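Local coordinates for protein gamma-glutamyltranspeptidase (Streptomyces lincolnensis, PDB 6J3A) that probably cleaves gamma-glutamyl-type amide bonds or transfers the acyl group, as a homologue of the gamma-glutamyltranspeptidases of the Ntn-hydrolase clan, at residues P57-L65 with R73-A81; A128-E139 with A189-A197. All coordinates share one frame; numbering follows the deposited sequence.

Interaction 1 (P57-L65 with R73-A81); sequences PAGEVPILL and RVLCGQGVA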
loop_
_atom_site.group_PDB
_atom_site.type_symbol
_atom_site.label_atom_id
_atom_site.label_comp_id
_atom_site.label_asym_id
_atom_site.label_seq_id
_atom_site.Cartn_x
_atom_site.Cartn_y
_atom_site.Cartn_z
ATOM N N PRO A 57 -8.029 24.076 -4.777
ATOM C CA PRO A 57 -9.310 24.164 -5.487
ATOM C C PRO A 57 -9.395 25.173 -6.650
ATOM O O PRO A 57 -10.158 24.945 -7.585
ATOM C CB PRO A 57 -10.309 24.529 -4.374
ATOM C CG PRO A 57 -9.654 24.108 -3.111
ATOM C CD PRO A 57 -8.192 24.353 -3.340
ATOM N N ALA A 58 -8.614 26.254 -6.597
ATOM C CA ALA A 58 -8.588 27.265 -7.667
ATOM C C ALA A 58 -7.503 27.002 -8.724
ATOM O O ALA A 58 -7.166 27.885 -9.516
ATOM C CB ALA A 58 -8.422 28.651 -7.073
ATOM N N GLY A 59 -6.970 25.783 -8.740
ATOM C CA GLY A 59 -6.044 25.338 -9.773
ATOM C C GLY A 59 -6.770 24.743 -10.973
ATOM O O GLY A 59 -7.850 25.210 -11.358
ATOM N N GLU A 60 -6.174 23.695 -11.542
ATOM C CA GLU A 60 -6.582 23.123 -12.830
ATOM C C GLU A 60 -6.566 21.625 -12.788
ATOM O O GLU A 60 -5.962 21.044 -11.902
ATOM C CB GLU A 60 -5.592 23.512 -13.925
ATOM C CG GLU A 60 -5.407 25.000 -14.071
ATOM C CD GLU A 60 -4.182 25.582 -13.413
ATOM O OE1 GLU A 60 -4.142 26.817 -13.409
ATOM O OE2 GLU A 60 -3.286 24.861 -12.918
ATOM N N VAL A 61 -7.192 21.013 -13.789
ATOM C CA VAL A 61 -7.106 19.573 -13.993
ATOM C C VAL A 61 -7.561 19.188 -15.411
ATOM O O VAL A 61 -8.641 19.584 -15.835
ATOM C CB VAL A 61 -7.918 18.785 -12.927
ATOM C CG1 VAL A 61 -9.410 19.078 -13.001
ATOM C CG2 VAL A 61 -7.671 17.294 -13.063
ATOM N N PRO A 62 -6.722 18.444 -16.156
ATOM C CA PRO A 62 -7.219 17.623 -17.272
ATOM C C PRO A 62 -7.707 16.270 -16.771
ATOM O O PRO A 62 -7.003 15.620 -16.008
ATOM C CB PRO A 62 -5.986 17.421 -18.173
ATOM C CG PRO A 62 -4.872 18.193 -17.557
ATOM C CD PRO A 62 -5.252 18.521 -16.146
ATOM N N ILE A 63 -8.889 15.844 -17.202
ATOM C CA ILE A 63 -9.402 14.526 -16.837
ATOM C C ILE A 63 -9.603 13.683 -18.094
ATOM O O ILE A 63 -10.265 14.118 -19.032
ATOM C CB ILE A 63 -10.732 14.623 -16.068
ATOM C CG1 ILE A 63 -10.614 15.616 -14.904
ATOM C CG2 ILE A 63 -11.147 13.245 -15.552
ATOM C CD1 ILE A 63 -11.950 16.025 -14.318
ATOM N N LEU A 64 -9.021 12.485 -18.097
ATOM C CA LEU A 64 -9.276 11.481 -19.125
ATOM C C LEU A 64 -10.233 10.448 -18.578
ATOM O O LEU A 64 -9.922 9.785 -17.595
ATOM C CB LEU A 64 -7.985 10.777 -19.516
ATOM C CG LEU A 64 -7.164 11.450 -20.605
ATOM C CD1 LEU A 64 -5.770 10.854 -20.626
ATOM C CD2 LEU A 64 -7.832 11.281 -21.959
ATOM N N LEU A 65 -11.374 10.284 -19.230
ATOM C CA LEU A 65 -12.354 9.302 -18.800
ATOM C C LEU A 65 -12.553 8.242 -19.887
ATOM O O LEU A 65 -12.459 8.529 -21.080
ATOM C CB LEU A 65 -13.676 9.962 -18.394
ATOM C CG LEU A 65 -14.331 11.027 -19.284
ATOM C CD1 LEU A 65 -15.830 11.092 -18.997
ATOM C CD2 LEU A 65 -13.719 12.413 -19.102
ATOM N N ARG A 73 -12.709 10.033 -23.639
ATOM C CA ARG A 73 -13.173 11.403 -23.717
ATOM C C ARG A 73 -12.338 12.233 -22.737
ATOM O O ARG A 73 -11.966 11.750 -21.668
ATOM C CB ARG A 73 -14.669 11.412 -23.362
ATOM C CG ARG A 73 -15.490 12.570 -23.899
ATOM C CD ARG A 73 -15.768 12.459 -25.392
ATOM N NE ARG A 73 -16.536 13.626 -25.831
ATOM C CZ ARG A 73 -16.368 14.310 -26.966
ATOM N NH1 ARG A 73 -15.440 13.977 -27.863
ATOM N NH2 ARG A 73 -17.149 15.363 -27.205
ATOM N N VAL A 74 -12.006 13.460 -23.135
ATOM C CA VAL A 74 -11.243 14.418 -22.316
ATOM C C VAL A 74 -12.202 15.457 -21.743
ATOM O O VAL A 74 -13.046 15.979 -22.464
ATOM C CB VAL A 74 -10.166 15.157 -23.150
ATOM C CG1 VAL A 74 -9.555 16.323 -22.385
ATOM C CG2 VAL A 74 -9.057 14.210 -23.564
ATOM N N LEU A 75 -12.046 15.754 -20.454
ATOM C CA LEU A 75 -12.788 16.819 -19.782
ATOM C C LEU A 75 -11.790 17.900 -19.385
ATOM O O LEU A 75 -10.991 17.717 -18.468
ATOM C CB LEU A 75 -13.569 16.285 -18.580
ATOM C CG LEU A 75 -14.299 17.298 -17.690
ATOM C CD1 LEU A 75 -15.072 18.348 -18.474
ATOM C CD2 LEU A 75 -15.240 16.565 -16.754
ATOM N N CYS A 76 -11.840 19.016 -20.110
ATOM C CA CYS A 76 -10.896 20.098 -19.948
ATOM C C CYS A 76 -11.287 20.986 -18.788
ATOM O O CYS A 76 -12.288 21.707 -18.848
ATOM C CB CYS A 76 -10.808 20.951 -21.209
ATOM S SG CYS A 76 -9.709 22.376 -20.992
ATOM N N GLY A 77 -10.463 20.934 -17.746
ATOM C CA GLY A 77 -10.572 21.839 -16.610
ATOM C C GLY A 77 -9.363 22.741 -16.490
ATOM O O GLY A 77 -9.027 23.176 -15.394
ATOM N N GLN A 78 -8.678 22.980 -17.606
ATOM C CA GLN A 78 -7.649 24.000 -17.675
ATOM C C GLN A 78 -8.293 25.326 -18.054
ATOM O O GLN A 78 -8.887 25.457 -19.122
ATOM C CB GLN A 78 -6.595 23.626 -18.695
ATOM C CG GLN A 78 -5.565 24.716 -18.939
ATOM C CD GLN A 78 -4.779 25.033 -17.693
ATOM O OE1 GLN A 78 -3.970 24.219 -17.236
ATOM N NE2 GLN A 78 -5.022 26.217 -17.122
ATOM N N GLY A 79 -8.173 26.303 -17.165
ATOM C CA GLY A 79 -8.784 27.597 -17.389
ATOM C C GLY A 79 -7.992 28.462 -18.348
ATOM O O GLY A 79 -6.844 28.148 -18.699
ATOM N N VAL A 80 -8.618 29.571 -18.736
ATOM C CA VAL A 80 -8.062 30.506 -19.728
ATOM C C VAL A 80 -7.489 31.774 -19.088
ATOM O O VAL A 80 -7.731 32.069 -17.915
ATOM C CB VAL A 80 -9.109 30.919 -20.802
ATOM C CG1 VAL A 80 -9.512 29.720 -21.647
ATOM C CG2 VAL A 80 -10.343 31.597 -20.192
ATOM N N ALA A 81 -6.734 32.518 -19.892
ATOM C CA ALA A 81 -6.299 33.863 -19.541
ATOM C C ALA A 81 -7.502 34.807 -19.424
ATOM O O ALA A 81 -8.502 34.637 -20.142
ATOM C CB ALA A 81 -5.321 34.392 -20.574
#

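Interaction 2 (A128-E139 with A189-A197); sequences ADVLKYAVGYAE and AATWKRLLA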
loop_
_atom_site.group_PDB
_atom_site.type_symbol
_atom_site.label_atom_id
_atom_site.label_comp_id
_atom_site.label_asym_id
_atom_site.label_seq_id
_atom_site.Cartn_x
_atom_site.Cartn_y
_atom_site.Cartn_z
ATOM N N ALA A 128 -22.437 16.455 -1.424
ATOM C CA ALA A 128 -22.247 16.270 0.014
ATOM C C ALA A 128 -21.498 14.977 0.358
ATOM O O ALA A 128 -20.486 15.015 1.060
ATOM C CB ALA A 128 -23.590 16.311 0.731
ATOM N N ASP A 129 -21.979 13.848 -0.158
ATOM C CA ASP A 129 -21.385 12.537 0.160
ATOM C C ASP A 129 -19.963 12.400 -0.389
ATOM O O ASP A 129 -19.111 11.744 0.216
ATOM C CB ASP A 129 -22.245 11.382 -0.378
ATOM C CG ASP A 129 -23.681 11.373 0.186
ATOM O OD1 ASP A 129 -24.063 12.289 0.942
ATOM O OD2 ASP A 129 -24.444 10.432 -0.140
ATOM N N VAL A 130 -19.709 13.030 -1.528
ATOM C CA VAL A 130 -18.439 12.859 -2.200
ATOM C C VAL A 130 -17.402 13.806 -1.644
ATOM O O VAL A 130 -16.219 13.482 -1.655
ATOM C CB VAL A 130 -18.602 12.911 -3.739
ATOM C CG1 VAL A 130 -17.505 13.691 -4.431
ATOM C CG2 VAL A 130 -18.630 11.492 -4.287
ATOM N N LEU A 131 -17.819 14.963 -1.138
ATOM C CA LEU A 131 -16.826 15.885 -0.605
ATOM C C LEU A 131 -16.707 15.938 0.941
ATOM O O LEU A 131 -15.887 16.693 1.461
ATOM C CB LEU A 131 -16.895 17.250 -1.323
ATOM C CG LEU A 131 -17.940 18.329 -1.102
ATOM C CD1 LEU A 131 -17.858 18.864 0.313
ATOM C CD2 LEU A 131 -17.678 19.468 -2.073
ATOM N N LYS A 132 -17.449 15.093 1.662
ATOM C CA LYS A 132 -17.338 15.018 3.141
ATOM C C LYS A 132 -15.954 14.580 3.668
ATOM O O LYS A 132 -15.576 14.910 4.786
ATOM C CB LYS A 132 -18.421 14.102 3.727
ATOM C CG LYS A 132 -18.190 12.613 3.505
ATOM C CD LYS A 132 -19.444 11.798 3.788
ATOM C CE LYS A 132 -19.181 10.298 3.679
ATOM N NZ LYS A 132 -20.266 9.586 2.954
ATOM N N TYR A 133 -15.217 13.836 2.858
ATOM C CA TYR A 133 -13.888 13.346 3.233
ATOM C C TYR A 133 -12.917 14.495 3.409
ATOM O O TYR A 133 -12.284 14.609 4.450
ATOM C CB TYR A 133 -13.361 12.362 2.185
ATOM C CG TYR A 133 -14.260 11.162 2.043
ATOM C CD1 TYR A 133 -14.248 10.148 2.998
ATOM C CD2 TYR A 133 -15.170 11.068 0.996
ATOM C CE1 TYR A 133 -15.094 9.054 2.897
ATOM C CE2 TYR A 133 -16.019 9.980 0.884
ATOM C CZ TYR A 133 -15.978 8.974 1.837
ATOM O OH TYR A 133 -16.818 7.887 1.734
ATOM N N ALA A 134 -12.832 15.348 2.389
ATOM C CA ALA A 134 -11.996 16.564 2.416
ATOM C C ALA A 134 -12.365 17.543 3.531
ATOM O O ALA A 134 -11.482 18.080 4.193
ATOM C CB ALA A 134 -12.060 17.270 1.072
ATOM N N VAL A 135 -13.669 17.766 3.715
ATOM C CA VAL A 135 -14.194 18.604 4.806
ATOM C C VAL A 135 -13.693 18.130 6.172
ATOM O O VAL A 135 -13.246 18.927 6.997
ATOM C CB VAL A 135 -15.744 18.596 4.846
ATOM C CG1 VAL A 135 -16.276 19.339 6.072
ATOM C CG2 VAL A 135 -16.330 19.231 3.592
ATOM N N GLY A 136 -13.819 16.833 6.412
ATOM C CA GLY A 136 -13.341 16.201 7.645
ATOM C C GLY A 136 -11.857 16.410 7.900
ATOM O O GLY A 136 -11.462 16.783 9.001
ATOM N N TYR A 137 -11.033 16.189 6.880
ATOM C CA TYR A 137 -9.590 16.404 7.022
ATOM C C TYR A 137 -9.231 17.884 7.106
ATOM O O TYR A 137 -8.214 18.246 7.696
ATOM C CB TYR A 137 -8.821 15.736 5.884
ATOM C CG TYR A 137 -8.874 14.225 5.952
ATOM C CD1 TYR A 137 -8.346 13.538 7.050
ATOM C CD2 TYR A 137 -9.459 13.475 4.931
ATOM C CE1 TYR A 137 -8.398 12.155 7.132
ATOM C CE2 TYR A 137 -9.520 12.087 5.011
ATOM C CZ TYR A 137 -8.980 11.434 6.110
ATOM O OH TYR A 137 -9.025 10.066 6.196
ATOM N N ALA A 138 -10.068 18.731 6.523
ATOM C CA ALA A 138 -9.855 20.161 6.580
ATOM C C ALA A 138 -10.118 20.693 7.980
ATOM O O ALA A 138 -9.270 21.382 8.542
ATOM C CB ALA A 138 -10.739 20.862 5.570
ATOM N N GLU A 139 -11.277 20.362 8.546
ATOM C CA GLU A 139 -11.635 20.884 9.875
ATOM C C GLU A 139 -11.001 20.107 11.042
ATOM O O GLU A 139 -10.525 20.728 11.980
ATOM C CB GLU A 139 -13.155 21.069 10.044
ATOM C CG GLU A 139 -13.943 19.890 10.581
ATOM C CD GLU A 139 -15.394 20.242 10.853
ATOM O OE1 GLU A 139 -15.684 20.880 11.889
ATOM O OE2 GLU A 139 -16.250 19.867 10.031
ATOM N N ALA A 189 -12.594 24.337 5.139
ATOM C CA ALA A 189 -13.682 23.503 5.613
ATOM C C ALA A 189 -14.998 24.275 5.640
ATOM O O ALA A 189 -16.002 23.784 5.137
ATOM C CB ALA A 189 -13.367 22.960 6.989
ATOM N N ALA A 190 -14.976 25.480 6.214
ATOM C CA ALA A 190 -16.160 26.373 6.252
ATOM C C ALA A 190 -16.720 26.712 4.855
ATOM O O ALA A 190 -17.949 26.817 4.654
ATOM C CB ALA A 190 -15.829 27.655 7.001
ATOM N N THR A 191 -15.798 26.867 3.906
ATOM C CA THR A 191 -16.115 27.216 2.526
ATOM C C THR A 191 -16.939 26.140 1.812
ATOM O O THR A 191 -17.916 26.470 1.123
ATOM C CB THR A 191 -14.826 27.511 1.725
ATOM O OG1 THR A 191 -14.101 28.563 2.367
ATOM C CG2 THR A 191 -15.137 27.932 0.273
ATOM N N TRP A 192 -16.541 24.873 1.947
ATOM C CA TRP A 192 -17.331 23.771 1.366
ATOM C C TRP A 192 -18.653 23.584 2.110
ATOM O O TRP A 192 -19.668 23.257 1.503
ATOM C CB TRP A 192 -16.560 22.439 1.322
ATOM C CG TRP A 192 -15.276 22.426 0.528
ATOM C CD1 TRP A 192 -14.138 21.737 0.843
ATOM C CD2 TRP A 192 -14.994 23.111 -0.702
ATOM N NE1 TRP A 192 -13.168 21.950 -0.108
ATOM C CE2 TRP A 192 -13.664 22.793 -1.063
ATOM C CE3 TRP A 192 -15.725 23.972 -1.527
ATOM C CZ2 TRP A 192 -13.061 23.302 -2.202
ATOM C CZ3 TRP A 192 -15.129 24.468 -2.660
ATOM C CH2 TRP A 192 -13.811 24.134 -2.992
ATOM N N LYS A 193 -18.638 23.787 3.419
ATOM C CA LYS A 193 -19.861 23.671 4.200
ATOM C C LYS A 193 -20.900 24.685 3.748
ATOM O O LYS A 193 -22.065 24.339 3.551
ATOM C CB LYS A 193 -19.583 23.838 5.688
ATOM C CG LYS A 193 -19.010 22.598 6.346
ATOM C CD LYS A 193 -19.118 22.741 7.849
ATOM C CE LYS A 193 -18.336 21.689 8.601
ATOM N NZ LYS A 193 -18.168 22.163 10.001
ATOM N N ARG A 194 -20.470 25.930 3.580
ATOM C CA ARG A 194 -21.364 26.975 3.112
ATOM C C ARG A 194 -21.879 26.637 1.711
ATOM O O ARG A 194 -23.091 26.670 1.458
ATOM C CB ARG A 194 -20.666 28.335 3.109
ATOM C CG ARG A 194 -21.636 29.474 2.822
ATOM C CD ARG A 194 -20.980 30.841 2.833
ATOM N NE ARG A 194 -21.834 31.843 2.188
ATOM C CZ ARG A 194 -21.521 33.130 2.045
ATOM N NH1 ARG A 194 -20.360 33.604 2.500
ATOM N NH2 ARG A 194 -22.377 33.950 1.440
ATOM N N LEU A 195 -20.945 26.307 0.822
ATOM C CA LEU A 195 -21.258 25.841 -0.530
ATOM C C LEU A 195 -22.396 24.831 -0.481
ATOM O O LEU A 195 -23.437 25.034 -1.103
ATOM C CB LEU A 195 -20.021 25.211 -1.184
ATOM C CG LEU A 195 -20.038 24.982 -2.693
ATOM C CD1 LEU A 195 -18.632 24.705 -3.199
ATOM C CD2 LEU A 195 -20.928 23.824 -3.094
ATOM N N LEU A 196 -22.189 23.763 0.286
ATOM C CA LEU A 196 -23.182 22.709 0.444
ATOM C C LEU A 196 -24.498 23.198 1.031
ATOM O O LEU A 196 -25.564 22.805 0.567
ATOM C CB LEU A 196 -22.637 21.607 1.340
ATOM C CG LEU A 196 -21.505 20.752 0.786
ATOM C CD1 LEU A 196 -20.971 19.882 1.916
ATOM C CD2 LEU A 196 -21.981 19.892 -0.374
ATOM N N ALA A 197 -24.422 24.036 2.061
ATOM C CA ALA A 197 -25.630 24.565 2.701
ATOM C C ALA A 197 -26.525 25.269 1.680
ATOM O O ALA A 197 -27.720 24.961 1.573
ATOM C CB ALA A 197 -25.277 25.512 3.840
#

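Interaction 1 (P57-L65 with R73-A81)
L75 N gives a nearly straight hydrogen bond to I63 O at 2.8 Å, and I63 N returns one to L75 O at 3.1 Å. One hydrogen-bonded pair further on, L65 and R73 exchange two more bonds, L65 N to R73 O at 2.9 Å and R73 N to L65 O at 3.0 Å. Toward V61 and G77 the ladder slackens, and the bond from G77 N to V61 O is weak. On one face I63 and L75 lie side by side, CD1 to CD2, while CD2 of L65 comes within 3.9 Å of L75 CB. On the other face L64 CD2 meets V74 CG2 at 3.6 Å. Beyond the ladder, the side chains of E60 and Q78 run alongside each other, with E60 CG 3.3 Å from Q78 NE2. A bend at chi2 (62°) turns the Q78 amide back to its own chain, where NE2 bonds G79 O in the amide plane; Q78 OE1 is held by T481, and E60 OE2 pairs with R459. The antiparallel hairpin lies between strands 256-265 and 433-436, and helix 111-122 packs on the face of V61, I63, L65 and L75 through W115, L117 and H122.

Interaction 2 (A128-E139 with A189-A197)
K193 NZ reaches E139 OE2 at 3.0 Å in a salt bridge whose hydrogen bond is weak, with E139 OE1 next at 3.4 Å. The two outstretched side chains meet nearly perpendicularly on the partly exposed side of the helix pair; with chi1 at 90°, E139 keeps CB on A189 while its carboxylate runs out to K193. A lysine in place of E139 would probably leave K193 without its countercharge and set two positive groups against each other. Under the bridge A189 fits between the helices: its CB touches both A138 CB and E139 CB at 3.6 Å. Next along, V135 divides its branches, CG1 going to K193 CE while CG2 rests on W192 CB at 3.9 Å and comes to the edge of the indole near its plane. L131 and L196 pass one another running opposite ways, CD1 to CD1 at 3.6 Å, and L196 CD2 closes the far end against A128. W192 also meets F45 of helix 36-50 edge-to-face. With axes 9.2 Å apart at 144°, this is roughly antiparallel helix-helix packing, close where alanines meet, in the outer helical part of a gamma-glutamyltranspeptidase-family chain, beside helix 36-50.

How the interactions relate
Interaction 1 closes before interaction 2 opens along the chain, and their centres lie about 21 Å apart. The first is a buried hairpin near the middle of the molecule, its centre about 10 Å from the chain's centre; the second joins two helices further out, about 24 Å from it. They nonetheless touch: P57 CG, in the loop leading to strand 61-66, packs against W192 CZ2 at 3.6 Å. The indole thus links helix 186-200 to the approach to the central strands. Helix 111-122, which packs on the hairpin, comes between it and helix 127-140 in sequence; the P57-W192 contact joins the segment of the buried strands to the outer helices directly, all within the gamma-glutamyltranspeptidase family region.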